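Local atomic coordinates of MgGH51 (Meripilus giganteus, PDB entry 6ZPV), a protein that hydrolyses the glycosidic bonds of terminal alpha-L-arabinofuranosyl residues, probably releasing arabinose from plant polysaccharides, as a fungal GH51 arabinofuranosidase. Residues Asn411-Asp416 with Ser526-Asn531. Residues are numbered along the deposited sequence; the frame is centred on the assembly and turned at random.
Sequences NAFYYD and STLPTN. With ACT (acetate ion), chain S.
F413 and N531 meet as an amide-on-ring stack: the carboxamide plane of N531 lies 13° from the plane of the phenyl ring. N531 CG sits 3.6 Å from F413 CG, which places the amide over the root of the ring rather than its centre. Farther out on the same face, N531 CB makes a CH-pi contact 3.9 Å from the F413 ring centroid, 15° off the normal. With CG anti to the backbone N (chi1 -175°), the N531 side chain runs back along the ring toward the F413 backbone. The polar link goes through one water, which accepts from F413 N at 3.0 Å and donates to N531 OD1 at 2.7 Å. At the far end of the phenyl, P529 O approaches F413 CZ to 3.3 Å, obliquely to the ring. The apolar partners there are P529 CD, 4.3 Å from F413 CZ, and L528 CD2, 4.4 Å from F413 CE2. Replacing F413 with an alanine removes the ring and is likely to leave the N531 amide without its stacking surface and a gap beside P529 and L528. This surface contact joins the type I turn N411-Y414, after helix 405-410 of the catalytic (beta/alpha)8 barrel, to the loop before strand 535-541 of the C-terminal beta domain. R469, ending helix 454-469, makes a cation-pi contact with F413, while P529 packs on H536 and W537 of strand 535-541.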
ATOM      1  N   ASN A 411     -20.462 -12.850  11.990  1.00 13.98           N
ATOM      2  CA  ASN A 411     -20.908 -11.454  11.928  1.00 13.90           C
ATOM      3  C   ASN A 411     -21.158 -11.033  10.497  1.00 13.43           C
ATOM      4  O   ASN A 411     -21.210  -9.826  10.207  1.00 14.92           O
ATOM      5  CB  ASN A 411     -19.921 -10.552  12.686  1.00 15.03           C
ATOM      6  CG  ASN A 411     -20.067 -10.778  14.171  1.00 16.61           C
ATOM      7  OD1 ASN A 411     -20.931 -10.123  14.787  1.00 21.20           O
ATOM      8  ND2 ASN A 411     -19.346 -11.700  14.726  1.00 17.16           N
ATOM      9  N   ALA A 412     -21.490 -11.957   9.609  1.00 13.23           N
ATOM     10  CA  ALA A 412     -21.852 -11.647   8.210  1.00 13.00           C
ATOM     11  C   ALA A 412     -23.144 -10.843   8.112  1.00 12.35           C
ATOM     12  O   ALA A 412     -23.380 -10.239   7.058  1.00 13.38           O
ATOM     13  CB  ALA A 412     -21.979 -12.923   7.417  1.00 14.75           C
ATOM     14  N   PHE A 413     -23.954 -10.799   9.153  1.00 12.71           N
ATOM     15  CA  PHE A 413     -25.158  -9.961   9.202  1.00 13.13           C
ATOM     16  C   PHE A 413     -24.918  -8.643   9.919  1.00 12.60           C
ATOM     17  O   PHE A 413     -25.893  -7.948  10.264  1.00 13.62           O
ATOM     18  CB  PHE A 413     -26.347 -10.746   9.773  1.00 13.76           C
ATOM     19  CG  PHE A 413     -26.940 -11.759   8.830  1.00 13.55           C
ATOM     20  CD1 PHE A 413     -26.275 -12.909   8.509  1.00 14.25           C
ATOM     21  CD2 PHE A 413     -28.181 -11.527   8.246  1.00 14.99           C
ATOM     22  CE1 PHE A 413     -26.828 -13.819   7.638  1.00 14.28           C
ATOM     23  CE2 PHE A 413     -28.712 -12.449   7.362  1.00 15.47           C
ATOM     24  CZ  PHE A 413     -28.029 -13.599   7.031  1.00 14.84           C
ATOM     25  N   TYR A 414     -23.672  -8.210  10.036  1.00 13.24           N
ATOM     26  CA  TYR A 414     -23.319  -6.960  10.731  1.00 14.57           C
ATOM     27  C   TYR A 414     -24.196  -5.806  10.247  1.00 13.09           C
ATOM     28  O   TYR A 414     -24.683  -5.002  11.067  1.00 14.47           O
ATOM     29  CB  TYR A 414     -21.836  -6.648  10.527  1.00 14.18           C
ATOM     30  CG  TYR A 414     -21.361  -5.441  11.288  1.00 14.69           C
ATOM     31  CD1 TYR A 414     -20.886  -5.555  12.586  1.00 16.64           C
ATOM     32  CD2 TYR A 414     -21.353  -4.192  10.747  1.00 14.78           C
ATOM     33  CE1 TYR A 414     -20.440  -4.441  13.296  1.00 18.90           C
ATOM     34  CE2 TYR A 414     -20.877  -3.090  11.449  1.00 15.64           C
ATOM     35  CZ  TYR A 414     -20.470  -3.199  12.721  1.00 16.76           C
ATOM     36  OH  TYR A 414     -19.981  -2.065  13.392  1.00 19.22           O
ATOM     37  N   TYR A 415     -24.350  -5.640   8.939  1.00 12.73           N
ATOM     38  CA  TYR A 415     -25.036  -4.465   8.359  1.00 12.89           C
ATOM     39  C   TYR A 415     -26.529  -4.670   8.104  1.00 13.62           C
ATOM     40  O   TYR A 415     -27.234  -3.686   7.794  1.00 14.13           O
ATOM     41  CB  TYR A 415     -24.338  -3.962   7.104  1.00 13.00           C
ATOM     42  CG  TYR A 415     -23.034  -3.240   7.368  1.00 12.22           C
ATOM     43  CD1 TYR A 415     -23.047  -1.945   7.867  1.00 13.36           C
ATOM     44  CD2 TYR A 415     -21.812  -3.828   7.147  1.00 12.80           C
ATOM     45  CE1 TYR A 415     -21.863  -1.279   8.165  1.00 12.99           C
ATOM     46  CE2 TYR A 415     -20.639  -3.173   7.416  1.00 13.20           C
ATOM     47  CZ  TYR A 415     -20.642  -1.881   7.889  1.00 12.63           C
ATOM     48  OH  TYR A 415     -19.529  -1.138   8.197  1.00 13.81           O
ATOM     49  N   ASP A 416     -27.045  -5.893   8.240  1.00 13.39           N
ATOM     50  CA  ASP A 416     -28.454  -6.133   7.843  1.00 14.14           C
ATOM     51  C   ASP A 416     -29.435  -5.298   8.667  1.00 15.30           C
ATOM     52  O   ASP A 416     -30.484  -4.934   8.095  1.00 17.00           O
ATOM     53  CB  ASP A 416     -28.798  -7.601   7.926  1.00 14.35           C
ATOM     54  CG  ASP A 416     -28.119  -8.372   6.826  1.00 13.49           C
ATOM     55  OD1 ASP A 416     -26.868  -8.573   6.882  1.00 13.48           O
ATOM     56  OD2 ASP A 416     -28.802  -8.803   5.850  1.00 15.20           O
ATOM     57  N   SER A 526     -31.547 -13.420  -2.669  1.00 12.43           N
ATOM     58  CA  SER A 526     -31.636 -14.887  -2.642  1.00 12.48           C
ATOM     59  C   SER A 526     -32.063 -15.299  -1.255  1.00 12.57           C
ATOM     60  O   SER A 526     -32.019 -14.507  -0.286  1.00 13.48           O
ATOM     61  CB  SER A 526     -30.333 -15.528  -3.073  1.00 12.59           C
ATOM     62  OG  SER A 526     -29.269 -15.196  -2.176  1.00 13.58           O
ATOM     63  N   THR A 527     -32.416 -16.581  -1.107  1.00 12.86           N
ATOM     64  CA  THR A 527     -32.560 -17.171   0.218  1.00 12.55           C
ATOM     65  C   THR A 527     -31.463 -16.675   1.141  1.00 12.51           C
ATOM     66  O   THR A 527     -30.289 -16.735   0.758  1.00 13.20           O
ATOM     67  CB  THR A 527     -32.487 -18.690   0.089  1.00 13.46           C
ATOM     68  OG1 THR A 527     -33.413 -19.153  -0.911  1.00 13.85           O
ATOM     69  CG2 THR A 527     -32.706 -19.421   1.394  1.00 15.59           C
ATOM     70  N   LEU A 528     -31.801 -16.253   2.345  1.00 13.11           N
ATOM     71  CA  LEU A 528     -30.779 -15.774   3.267  1.00 13.13           C
ATOM     72  C   LEU A 528     -29.980 -16.919   3.855  1.00 13.32           C
ATOM     73  O   LEU A 528     -30.555 -17.924   4.295  1.00 13.83           O
ATOM     74  CB  LEU A 528     -31.396 -14.939   4.389  1.00 13.31           C
ATOM     75  CG  LEU A 528     -31.971 -13.594   4.003  1.00 16.35           C
ATOM     76  CD1 LEU A 528     -32.790 -12.992   5.149  1.00 19.01           C
ATOM     77  CD2 LEU A 528     -30.930 -12.617   3.555  1.00 18.91           C
ATOM     78  N   PRO A 529     -28.647 -16.768   3.972  1.00 12.91           N
ATOM     79  CA  PRO A 529     -27.882 -17.671   4.814  1.00 12.29           C
ATOM     80  C   PRO A 529     -28.379 -17.685   6.253  1.00 12.80           C
ATOM     81  O   PRO A 529     -29.023 -16.728   6.705  1.00 14.26           O
ATOM     82  CB  PRO A 529     -26.440 -17.092   4.769  1.00 12.69           C
ATOM     83  CG  PRO A 529     -26.416 -16.349   3.432  1.00 12.80           C
ATOM     84  CD  PRO A 529     -27.798 -15.744   3.337  1.00 12.68           C
ATOM     85  N   THR A 530     -28.023 -18.714   6.997  1.00 14.09           N
ATOM     86  CA  THR A 530     -28.286 -18.746   8.436  1.00 14.46           C
ATOM     87  C   THR A 530     -27.403 -17.702   9.136  1.00 14.81           C
ATOM     88  O   THR A 530     -26.184 -17.764   8.969  1.00 16.02           O
ATOM     89  CB  THR A 530     -28.035 -20.137   8.984  1.00 19.15           C
ATOM     90  OG1 THR A 530     -28.918 -21.029   8.295  1.00 22.39           O
ATOM     91  CG2 THR A 530     -28.323 -20.198  10.465  1.00 21.64           C
ATOM     92  N   ASN A 531     -28.018 -16.865   9.921  1.00 15.12           N
ATOM     93  CA  ASN A 531     -27.323 -15.835  10.697  1.00 16.28           C
ATOM     94  C   ASN A 531     -26.554 -16.546  11.829  1.00 17.18           C
ATOM     95  O   ASN A 531     -27.200 -17.108  12.721  1.00 20.73           O
ATOM     96  CB  ASN A 531     -28.311 -14.790  11.158  1.00 18.36           C
ATOM     97  CG  ASN A 531     -27.665 -13.629  11.861  1.00 18.68           C
ATOM     98  OD1 ASN A 531     -26.497 -13.667  12.222  1.00 20.13           O
ATOM     99  ND2 ASN A 531     -28.427 -12.564  12.045  1.00 22.38           N
TER
HETATM  100  C   ACT S 729     -36.299 -19.090   1.152  1.00 42.73           C
HETATM  101  O   ACT S 729     -36.334 -18.172   2.160  1.00 46.75           O
HETATM  102  OXT ACT S 729     -36.053 -18.853  -0.099  1.00 30.01           O
HETATM  103  CH3 ACT S 729     -36.446 -20.613   1.506  1.00 61.34           C
HETATM  104  O   HOH W   1     -24.140 -12.604  11.578  1.00 18.79           O